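Inositol-1-monophosphatase (Nostoc sp., PDB 5ZHH) probably catalyses the hydrolysis of inositol monophosphates to free inositol and inorganic phosphate. Local coordinates at residues E126-A131 / C200-G205; R141-S146 / V220-E225; G91-A96 / F160-R165; W214-G219 / L238-G243. All coordinates share one frame; numbering follows the deposited sequence.

Interaction 1: residues E126-A131 / C200-G205; sequences ELFRGA and CGRVDG
Arg-202 and Glu-126 meet end-on in a two-pronged salt bridge, each terminal guanidinium nitrogen taking its own carboxylate oxygen. Arg-202 NH1 lies 2.7 Å from Glu-126 OE1 in a nearly straight bond (174°), and Arg-202 NH2 stands 3.0 Å from Glu-126 OE2. OE2 offers its syn lone pair, whereas OE1 is met on its syn side by a donor tilted out of the carboxylate plane, the two flat groups being twisted 31° against each other. Arginine suits the place since its chain, extended from CG to NE, spans the gap from the loop, and both residues are buried, so each charge would probably be costly without the other. With an alanine here instead of Glu-126 both acceptors go, and the guanidinium would probably be left without its counter-charge and able to turn at the end of its chain. Outward from the ion pair, the Phe-128 ring presents its edge: Cys-200 SG lies 3.9 Å from Phe-128 CE2, close to the ring plane, in a sulfur-aromatic contact, and Arg-202 NH2 is 4.3 Å from Phe-128 CZ. Strand 126-131 belongs to the eight-stranded sheet, and residues 200-205 lead from helix 191-199 to strand 205-208 of the five-stranded one. Phe-128 also packs on Ala-196 of that helix, Arg-138 of strand 135-138 touches both salt-bridge partners, and Phe-123 of the second subunit packs on Glu-126.

Interaction 2: residues R141-S146 / V220-E225; sequences RPIKVS and VILLEE
Ile-143, just past the short strand 141-142, makes a light touch on helix 213-225: its CD1 comes to 4.5 Å from Leu-222 CD1. Its CB sets off across the line to the helix, but CG1 lies between the backbone N and the carbonyl carbon (chi1 56°) and the extended tip carries CD1 over to the leucine. A long branched chain is well suited here, because Ile-143 also packs on Ala-136 of strand 135-138 and on Ala-199 of helix 191-199, small residues that let it settle among them. Lys-144 sets off away from the helix at CB and is exposed, in keeping with its charge. The alternation of apolar, charged and apolar residues thus gives this connection an inner and an outer side. Helix 213-225 belongs to the middle helical layer of the layered alpha-beta-alpha-beta-alpha fold of inositol monophosphatases, between the two sheets. Val-145 does point its CB at the helix, and the packing tightens: its CG1 stands 3.6 Å from Leu-223 CD1, the two side chains crossing at about a right angle. Leu-223 starts out pointing away from the segment, but with CG opposite the backbone N (chi1 174°) its CD1 methyl still meets the valine, while the side chain also packs on Ala-247 of strand 245-248. A backbone hydrogen bond between Val-145 and Ala-226 ties the segment to the residue just past the helix end. Ser-146 then leaves the helix, its OG hydrogen-bonded to Asp-204 and Asn-249.

Interaction 3: residues G91-A96 / F160-R165; sequences GTTNYA and FAYDRR
Tyr-162 reaches helix 92-97 with its phenol tip, and water 1 joins the two segments there. The water accepts from Thr-93 N at 2.9 Å and is hydrogen-bonded to Tyr-162 OH at 3.2 Å. Directly, the hydroxyls only approach: Tyr-162 OH stands 3.7 Å from Thr-92 OG1 and 4.2 Å from Thr-93 OG1, so the solvent-exposed tyrosine meets the two threonine hydroxyls only loosely. With CG opposite the carbonyl carbon (chi1 -68°), the tyrosine ring spans a gap that leaves Thr-93 CA and Tyr-162 CA 11.1 Å apart. Against this loose, water-joined side stands the firm turn within 160-165 that carries the tyrosine, a type I turn from Ala-161 to Arg-164. Arg-164 N lies 3.2 Å from Ala-161 O, and Arg-164 NH1 reaches the same oxygen at 3.0 Å from the opposite face of the carbonyl plane. Gly-91 suits the N-cap position because its backbone angles would press a side chain against the preceding carbonyl. The helix follows strand 82-90 at the DGTTN sequence of this family, whose helix start faces the substrate phosphate in relatives. The loop leads from strand 156-158 toward helix 172-181, and Arg-164 and Arg-165 hydrogen-bond to the second subunit.

Interaction 4: residues W214-G219 / L238-G243; sequences WDVVAG and LKIATG
This is a purely apolar, buried contact, in which the early turns of helix 213-225 pack against the short 3-10 turn 240-242 that precedes strand 245-248. Ile-240 carries it alone on its side, with one methyl for each of two neighbouring valines. Its CG2 meets Val-216 CG2 tip to tip at 4.1 Å, and its CD1 lies 4.2 Å from Val-217 CG2, the side chains of Val-217 and Ile-240 crossing at about a right angle. CG1 sits opposite the carbonyl carbon (chi1 -64°), a setting that divides the two branches between the two partners. Beta-branched residues fit well here: the valine methyls sit close to the helix backbone, while the longer branch of isoleucine lets CD1 reach the second of them. Val-217 also packs on Ala-85 and Leu-109 of the eight-stranded sheet. The turn is held by Thr-242 N, 2.9 Å from Lys-239 O, and by Gly-243 N, 2.8 Å from Ile-240 O, and Gly-243 takes the positive phi that follows. The helix segment has the WD-containing sequence typical of the inositol monophosphatase family. Just before the valines, Asp-215 brings its carboxylate close to those of Asp-87 and Asp-90, an acidic cluster consistent with the metal site of this family.

Interactions 1 and 2 are neighbours, their centres 5 Å apart: Leu-222 of helix 213-225 packs on Phe-128. Interaction 4 uses the same helix, its centre about 16 Å from that of interaction 2, and Val-220 touches Leu-238. Interaction 3 lies across the chain's centre from interactions 1 and 2, about 22 and 26 Å away between centres, and shares with interaction 1 a contact to the second subunit. Along the chain the segments of interactions 1, 2 and 3 alternate, whereas interaction 4 opens after 1 and 3 have closed and alternates with interaction 2. Interactions 1, 2 and 4 gather about the helices and strands of the two sheets; interactions 3 and 4 lie near the sequences that probably form the phosphate and metal site, 1 and 2 farther from it.

Interaction 1: residues E126-A131 / C200-G205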
# COMPACT_ATOMS: atom_id res chain seq x y z
N GLU A 126 -4.60 6.07 -6.38
CA GLU A 126 -5.99 5.92 -6.79
C GLU A 126 -6.11 6.27 -8.26
O GLU A 126 -5.84 7.41 -8.66
CB GLU A 126 -6.92 6.79 -5.93
CG GLU A 126 -7.03 6.28 -4.51
CD GLU A 126 -8.15 6.93 -3.74
OE1 GLU A 126 -8.73 6.25 -2.86
OE2 GLU A 126 -8.47 8.10 -4.03
N LEU A 127 -6.52 5.29 -9.06
CA LEU A 127 -6.58 5.39 -10.51
C LEU A 127 -8.05 5.41 -10.93
O LEU A 127 -8.74 4.39 -10.82
CB LEU A 127 -5.83 4.21 -11.15
CG LEU A 127 -5.89 4.09 -12.66
CD1 LEU A 127 -5.21 5.30 -13.29
CD2 LEU A 127 -5.20 2.78 -13.11
N PHE A 128 -8.53 6.56 -11.38
CA PHE A 128 -9.91 6.71 -11.84
C PHE A 128 -9.93 6.63 -13.36
O PHE A 128 -9.15 7.32 -14.03
CB PHE A 128 -10.52 8.03 -11.36
CG PHE A 128 -10.59 8.16 -9.85
CD1 PHE A 128 -9.51 8.66 -9.13
CD2 PHE A 128 -11.73 7.78 -9.16
CE1 PHE A 128 -9.56 8.78 -7.74
CE2 PHE A 128 -11.80 7.91 -7.78
CZ PHE A 128 -10.71 8.40 -7.07
N ARG A 129 -10.82 5.82 -13.90
CA ARG A 129 -10.86 5.59 -15.34
C ARG A 129 -12.30 5.55 -15.82
O ARG A 129 -13.16 4.93 -15.18
CB ARG A 129 -10.14 4.28 -15.72
CG ARG A 129 -8.63 4.36 -15.56
CD ARG A 129 -8.00 2.97 -15.49
NE ARG A 129 -8.22 2.15 -16.68
CZ ARG A 129 -9.11 1.16 -16.74
NH1 ARG A 129 -9.86 0.89 -15.67
NH2 ARG A 129 -9.25 0.43 -17.84
N GLY A 130 -12.56 6.22 -16.94
CA GLY A 130 -13.89 6.21 -17.52
C GLY A 130 -13.83 6.50 -19.00
O GLY A 130 -12.94 7.22 -19.47
N ALA A 131 -14.77 5.94 -19.74
CA ALA A 131 -14.92 6.21 -21.16
C ALA A 131 -16.37 5.99 -21.55
O ALA A 131 -17.05 5.15 -20.96
CB ALA A 131 -13.99 5.34 -22.01
N CYS A 200 -17.16 8.77 -7.46
CA CYS A 200 -17.22 7.59 -6.61
C CYS A 200 -18.06 7.79 -5.36
O CYS A 200 -18.08 6.91 -4.49
CB CYS A 200 -15.81 7.12 -6.24
SG CYS A 200 -14.83 8.28 -5.28
N GLY A 201 -18.77 8.91 -5.25
CA GLY A 201 -19.73 9.12 -4.18
C GLY A 201 -19.19 9.67 -2.88
O GLY A 201 -19.95 9.77 -1.91
N ARG A 202 -17.92 10.08 -2.85
CA ARG A 202 -17.35 10.63 -1.62
C ARG A 202 -17.90 12.02 -1.31
O ARG A 202 -17.90 12.45 -0.15
CB ARG A 202 -15.83 10.68 -1.73
CG ARG A 202 -15.18 9.30 -1.65
CD ARG A 202 -13.74 9.37 -2.13
NE ARG A 202 -13.10 8.05 -2.13
CZ ARG A 202 -11.82 7.84 -2.43
NH1 ARG A 202 -11.33 6.61 -2.41
NH2 ARG A 202 -11.05 8.86 -2.77
N VAL A 203 -18.33 12.75 -2.34
CA VAL A 203 -19.11 13.97 -2.19
C VAL A 203 -20.30 13.85 -3.12
O VAL A 203 -20.33 13.01 -4.02
CB VAL A 203 -18.31 15.25 -2.48
CG1 VAL A 203 -17.21 15.44 -1.46
CG2 VAL A 203 -17.72 15.20 -3.87
N ASP A 204 -21.30 14.70 -2.90
CA ASP A 204 -22.51 14.65 -3.69
C ASP A 204 -22.52 15.66 -4.83
O ASP A 204 -23.33 15.52 -5.74
CB ASP A 204 -23.73 14.88 -2.78
CG ASP A 204 -23.75 13.92 -1.61
OD1 ASP A 204 -23.73 12.68 -1.85
OD2 ASP A 204 -23.76 14.39 -0.46
N GLY A 205 -21.63 16.64 -4.80
CA GLY A 205 -21.65 17.67 -5.82
C GLY A 205 -20.46 18.59 -5.69
O GLY A 205 -19.83 18.69 -4.63

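Interaction 2: residues R141-S146 / V220-E225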
# COMPACT_ATOMS: atom_id res chain seq x y z
N ARG A 141 -12.08 -1.20 -10.30
CA ARG A 141 -13.33 -1.72 -9.79
C ARG A 141 -14.41 -0.66 -9.96
O ARG A 141 -14.11 0.53 -9.83
CB ARG A 141 -13.21 -2.14 -8.32
CG ARG A 141 -12.11 -3.18 -8.09
CD ARG A 141 -12.09 -3.72 -6.68
NE ARG A 141 -11.73 -2.67 -5.73
CZ ARG A 141 -10.48 -2.28 -5.47
NH1 ARG A 141 -9.44 -2.88 -6.05
NH2 ARG A 141 -10.28 -1.29 -4.59
N PRO A 142 -15.65 -1.05 -10.24
CA PRO A 142 -16.68 -0.06 -10.57
C PRO A 142 -16.94 0.91 -9.43
O PRO A 142 -16.90 0.54 -8.25
CB PRO A 142 -17.92 -0.92 -10.86
CG PRO A 142 -17.39 -2.30 -11.15
CD PRO A 142 -16.12 -2.44 -10.39
N ILE A 143 -17.23 2.15 -9.80
CA ILE A 143 -17.63 3.19 -8.86
C ILE A 143 -18.94 3.79 -9.36
O ILE A 143 -19.29 3.69 -10.53
CB ILE A 143 -16.57 4.30 -8.70
CG1 ILE A 143 -16.23 4.90 -10.07
CG2 ILE A 143 -15.34 3.78 -7.94
CD1 ILE A 143 -15.29 6.10 -10.00
N LYS A 144 -19.66 4.43 -8.44
CA LYS A 144 -20.93 5.04 -8.80
C LYS A 144 -21.19 6.24 -7.90
O LYS A 144 -20.69 6.30 -6.77
CB LYS A 144 -22.07 4.02 -8.74
CG LYS A 144 -22.33 3.46 -7.36
CD LYS A 144 -23.43 2.42 -7.40
CE LYS A 144 -23.75 1.88 -6.01
NZ LYS A 144 -24.91 0.95 -6.05
N VAL A 145 -21.96 7.20 -8.43
CA VAL A 145 -22.33 8.38 -7.65
C VAL A 145 -23.20 7.98 -6.46
O VAL A 145 -23.76 6.88 -6.39
CB VAL A 145 -23.05 9.43 -8.52
CG1 VAL A 145 -22.15 9.93 -9.65
CG2 VAL A 145 -24.36 8.87 -9.06
N SER A 146 -23.31 8.91 -5.50
CA SER A 146 -24.11 8.72 -4.31
C SER A 146 -25.60 8.82 -4.62
O SER A 146 -26.02 9.25 -5.70
CB SER A 146 -23.74 9.75 -3.25
OG SER A 146 -24.15 11.04 -3.68
N VAL A 220 -15.16 14.96 -16.23
CA VAL A 220 -16.54 15.09 -16.70
C VAL A 220 -17.05 13.75 -17.22
O VAL A 220 -18.15 13.31 -16.85
CB VAL A 220 -16.64 16.20 -17.77
CG1 VAL A 220 -17.94 16.07 -18.55
CG2 VAL A 220 -16.57 17.58 -17.10
N ILE A 221 -16.28 13.08 -18.07
CA ILE A 221 -16.76 11.81 -18.61
C ILE A 221 -16.75 10.73 -17.54
O ILE A 221 -17.66 9.89 -17.48
CB ILE A 221 -15.94 11.39 -19.86
CG1 ILE A 221 -16.49 10.08 -20.44
CG2 ILE A 221 -14.46 11.23 -19.55
CD1 ILE A 221 -17.94 10.15 -20.89
N LEU A 222 -15.75 10.75 -16.65
CA LEU A 222 -15.74 9.84 -15.50
C LEU A 222 -17.02 9.97 -14.70
O LEU A 222 -17.66 8.96 -14.37
CB LEU A 222 -14.54 10.15 -14.61
CG LEU A 222 -14.38 9.25 -13.39
CD1 LEU A 222 -13.84 7.88 -13.83
CD2 LEU A 222 -13.46 9.88 -12.34
N LEU A 223 -17.41 11.20 -14.37
CA LEU A 223 -18.59 11.41 -13.55
C LEU A 223 -19.85 10.99 -14.30
O LEU A 223 -20.73 10.33 -13.72
CB LEU A 223 -18.68 12.88 -13.14
CG LEU A 223 -19.95 13.31 -12.39
CD1 LEU A 223 -20.12 12.44 -11.17
CD2 LEU A 223 -19.85 14.77 -11.98
N GLU A 224 -19.94 11.32 -15.59
CA GLU A 224 -21.11 10.93 -16.36
C GLU A 224 -21.24 9.41 -16.46
O GLU A 224 -22.33 8.86 -16.30
CB GLU A 224 -21.06 11.56 -17.75
CG GLU A 224 -21.25 13.08 -17.71
CD GLU A 224 -21.15 13.72 -19.08
OE1 GLU A 224 -21.81 14.75 -19.31
OE2 GLU A 224 -20.43 13.17 -19.94
N GLU A 225 -20.12 8.72 -16.70
CA GLU A 225 -20.16 7.26 -16.74
C GLU A 225 -20.53 6.67 -15.38
O GLU A 225 -21.12 5.59 -15.32
CB GLU A 225 -18.81 6.71 -17.22
CG GLU A 225 -18.63 6.76 -18.73
CD GLU A 225 -19.66 5.94 -19.48
OE1 GLU A 225 -19.77 4.73 -19.20
OE2 GLU A 225 -20.38 6.52 -20.32

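Interaction 3: residues G91-A96 / F160-R165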
# COMPACT_ATOMS: atom_id res chain seq x y z
N GLY A 91 -3.32 20.54 -9.04
CA GLY A 91 -3.08 20.72 -7.62
C GLY A 91 -1.66 21.17 -7.35
O GLY A 91 -0.99 20.63 -6.47
N THR A 92 -1.18 22.16 -8.11
CA THR A 92 0.23 22.55 -8.01
C THR A 92 0.55 23.17 -6.66
O THR A 92 1.62 22.91 -6.10
CB THR A 92 0.60 23.51 -9.15
OG1 THR A 92 -0.34 24.59 -9.19
CG2 THR A 92 0.58 22.78 -10.48
N THR A 93 -0.35 24.00 -6.12
CA THR A 93 -0.14 24.55 -4.78
C THR A 93 -0.03 23.44 -3.74
O THR A 93 0.88 23.44 -2.91
CB THR A 93 -1.28 25.52 -4.43
OG1 THR A 93 -1.25 26.64 -5.32
CG2 THR A 93 -1.15 26.02 -3.00
N ASN A 94 -0.95 22.47 -3.79
CA ASN A 94 -0.89 21.30 -2.91
C ASN A 94 0.44 20.57 -3.07
O ASN A 94 1.08 20.20 -2.08
CB ASN A 94 -2.03 20.34 -3.21
CG ASN A 94 -3.36 20.79 -2.64
OD1 ASN A 94 -3.43 21.71 -1.82
ND2 ASN A 94 -4.44 20.14 -3.08
N TYR A 95 0.85 20.33 -4.31
CA TYR A 95 2.08 19.58 -4.55
C TYR A 95 3.28 20.30 -3.94
O TYR A 95 4.12 19.68 -3.29
CB TYR A 95 2.29 19.37 -6.05
CG TYR A 95 3.43 18.45 -6.38
CD1 TYR A 95 3.25 17.07 -6.40
CD2 TYR A 95 4.70 18.95 -6.68
CE1 TYR A 95 4.29 16.21 -6.71
CE2 TYR A 95 5.75 18.10 -6.99
CZ TYR A 95 5.53 16.73 -7.00
OH TYR A 95 6.56 15.87 -7.30
N ALA A 96 3.36 21.62 -4.13
CA ALA A 96 4.46 22.40 -3.57
C ALA A 96 4.53 22.28 -2.05
O ALA A 96 5.62 22.35 -1.47
CB ALA A 96 4.33 23.87 -3.99
N PHE A 160 -11.48 28.01 -5.54
CA PHE A 160 -11.40 29.46 -5.68
C PHE A 160 -10.26 29.78 -6.64
O PHE A 160 -9.18 29.19 -6.54
CB PHE A 160 -11.21 30.12 -4.30
CG PHE A 160 -12.29 29.73 -3.33
CD1 PHE A 160 -13.49 30.43 -3.30
CD2 PHE A 160 -12.13 28.63 -2.50
CE1 PHE A 160 -14.50 30.06 -2.43
CE2 PHE A 160 -13.14 28.25 -1.63
CZ PHE A 160 -14.32 28.97 -1.59
N ALA A 161 -10.54 30.66 -7.59
CA ALA A 161 -9.66 30.87 -8.74
C ALA A 161 -8.51 31.81 -8.39
O ALA A 161 -8.55 32.55 -7.40
CB ALA A 161 -10.46 31.42 -9.92
N TYR A 162 -7.48 31.79 -9.23
CA TYR A 162 -6.33 32.67 -9.01
C TYR A 162 -6.72 34.14 -9.12
O TYR A 162 -6.07 35.00 -8.51
CB TYR A 162 -5.22 32.34 -10.00
CG TYR A 162 -4.58 30.99 -9.76
CD1 TYR A 162 -3.82 30.74 -8.62
CD2 TYR A 162 -4.74 29.95 -10.67
CE1 TYR A 162 -3.25 29.50 -8.39
CE2 TYR A 162 -4.17 28.71 -10.45
CZ TYR A 162 -3.43 28.49 -9.31
OH TYR A 162 -2.86 27.25 -9.10
N ASP A 163 -7.77 34.46 -9.87
CA ASP A 163 -8.17 35.84 -10.08
C ASP A 163 -9.11 36.36 -8.99
O ASP A 163 -9.68 37.45 -9.16
CB ASP A 163 -8.84 36.00 -11.45
CG ASP A 163 -10.21 35.32 -11.53
OD1 ASP A 163 -10.60 34.59 -10.60
OD2 ASP A 163 -10.90 35.54 -12.54
N ARG A 164 -9.26 35.63 -7.88
CA ARG A 164 -10.32 35.94 -6.92
C ARG A 164 -10.19 37.33 -6.31
O ARG A 164 -11.19 37.88 -5.85
CB ARG A 164 -10.34 34.88 -5.82
CG ARG A 164 -9.07 34.80 -5.01
CD ARG A 164 -9.05 33.53 -4.17
NE ARG A 164 -7.81 33.39 -3.42
CZ ARG A 164 -6.73 32.77 -3.87
NH1 ARG A 164 -6.73 32.24 -5.09
NH2 ARG A 164 -5.65 32.67 -3.11
N ARG A 165 -8.98 37.90 -6.28
CA ARG A 165 -8.80 39.22 -5.70
C ARG A 165 -9.16 40.35 -6.66
O ARG A 165 -9.29 41.50 -6.23
CB ARG A 165 -7.35 39.40 -5.23
CG ARG A 165 -6.87 38.31 -4.28
CD ARG A 165 -5.36 38.38 -4.09
NE ARG A 165 -4.88 37.34 -3.19
CZ ARG A 165 -4.47 36.14 -3.59
NH1 ARG A 165 -4.05 35.26 -2.69
NH2 ARG A 165 -4.48 35.82 -4.87
O HOH W 1 -3.01 24.77 -7.09

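Interaction 4: residues W214-G219 / L238-G243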
# COMPACT_ATOMS: atom_id res chain seq x y z
N TRP A 214 -8.23 21.38 -19.21
CA TRP A 214 -7.45 20.24 -18.74
C TRP A 214 -7.77 19.87 -17.30
O TRP A 214 -7.49 18.74 -16.89
CB TRP A 214 -5.95 20.52 -18.89
CG TRP A 214 -5.58 21.89 -18.44
CD1 TRP A 214 -5.28 22.28 -17.16
CD2 TRP A 214 -5.43 23.05 -19.26
NE1 TRP A 214 -4.98 23.63 -17.14
CE2 TRP A 214 -5.06 24.12 -18.42
CE3 TRP A 214 -5.59 23.29 -20.63
CZ2 TRP A 214 -4.84 25.41 -18.90
CZ3 TRP A 214 -5.37 24.57 -21.11
CH2 TRP A 214 -5.00 25.61 -20.24
N ASP A 215 -8.38 20.78 -16.54
CA ASP A 215 -8.79 20.46 -15.18
C ASP A 215 -10.00 19.54 -15.14
O ASP A 215 -10.19 18.82 -14.15
CB ASP A 215 -9.14 21.73 -14.38
CG ASP A 215 -7.95 22.66 -14.15
OD1 ASP A 215 -6.80 22.17 -14.04
OD2 ASP A 215 -8.19 23.88 -14.02
N VAL A 216 -10.87 19.57 -16.15
CA VAL A 216 -12.20 19.00 -16.00
C VAL A 216 -12.55 17.94 -17.04
O VAL A 216 -13.46 17.14 -16.79
CB VAL A 216 -13.28 20.10 -15.99
CG1 VAL A 216 -13.03 21.10 -14.87
CG2 VAL A 216 -13.35 20.81 -17.34
N VAL A 217 -11.89 17.89 -18.20
CA VAL A 217 -12.36 17.03 -19.29
C VAL A 217 -12.38 15.57 -18.84
O VAL A 217 -13.39 14.87 -19.01
CB VAL A 217 -11.49 17.22 -20.55
CG1 VAL A 217 -11.72 16.08 -21.54
CG2 VAL A 217 -11.82 18.56 -21.20
N ALA A 218 -11.29 15.09 -18.24
CA ALA A 218 -11.26 13.69 -17.80
C ALA A 218 -12.32 13.42 -16.74
O ALA A 218 -13.02 12.40 -16.80
CB ALA A 218 -9.88 13.34 -17.25
N GLY A 219 -12.48 14.34 -15.78
CA GLY A 219 -13.44 14.14 -14.71
C GLY A 219 -14.88 14.19 -15.18
O GLY A 219 -15.74 13.52 -14.60
N LEU A 238 -23.13 22.29 -20.23
CA LEU A 238 -21.78 22.68 -19.86
C LEU A 238 -21.11 23.45 -20.98
O LEU A 238 -21.16 23.04 -22.15
CB LEU A 238 -20.96 21.45 -19.51
CG LEU A 238 -19.48 21.68 -19.18
CD1 LEU A 238 -19.38 22.44 -17.88
CD2 LEU A 238 -18.73 20.36 -19.10
N LYS A 239 -20.48 24.57 -20.63
CA LYS A 239 -19.67 25.38 -21.55
C LYS A 239 -18.32 25.58 -20.88
O LYS A 239 -18.12 26.54 -20.13
CB LYS A 239 -20.35 26.71 -21.89
CG LYS A 239 -21.70 26.58 -22.57
CD LYS A 239 -21.54 25.99 -23.96
CE LYS A 239 -22.89 25.80 -24.66
NZ LYS A 239 -22.91 24.59 -25.53
N ILE A 240 -17.37 24.68 -21.19
CA ILE A 240 -16.08 24.70 -20.52
C ILE A 240 -15.35 26.01 -20.77
O ILE A 240 -14.64 26.51 -19.89
CB ILE A 240 -15.25 23.48 -20.98
CG1 ILE A 240 -15.95 22.19 -20.55
CG2 ILE A 240 -13.85 23.53 -20.41
CD1 ILE A 240 -15.29 20.91 -21.08
N ALA A 241 -15.57 26.62 -21.94
CA ALA A 241 -14.90 27.88 -22.26
C ALA A 241 -15.27 28.99 -21.28
O ALA A 241 -14.49 29.94 -21.10
CB ALA A 241 -15.25 28.31 -23.69
N THR A 242 -16.44 28.90 -20.65
CA THR A 242 -16.82 29.89 -19.64
C THR A 242 -16.08 29.71 -18.32
O THR A 242 -16.12 30.61 -17.48
CB THR A 242 -18.32 29.83 -19.38
OG1 THR A 242 -18.65 28.58 -18.76
CG2 THR A 242 -19.11 29.99 -20.67
N GLY A 243 -15.42 28.57 -18.13
CA GLY A 243 -14.70 28.30 -16.90
C GLY A 243 -15.57 27.93 -15.71
O GLY A 243 -15.04 27.82 -14.60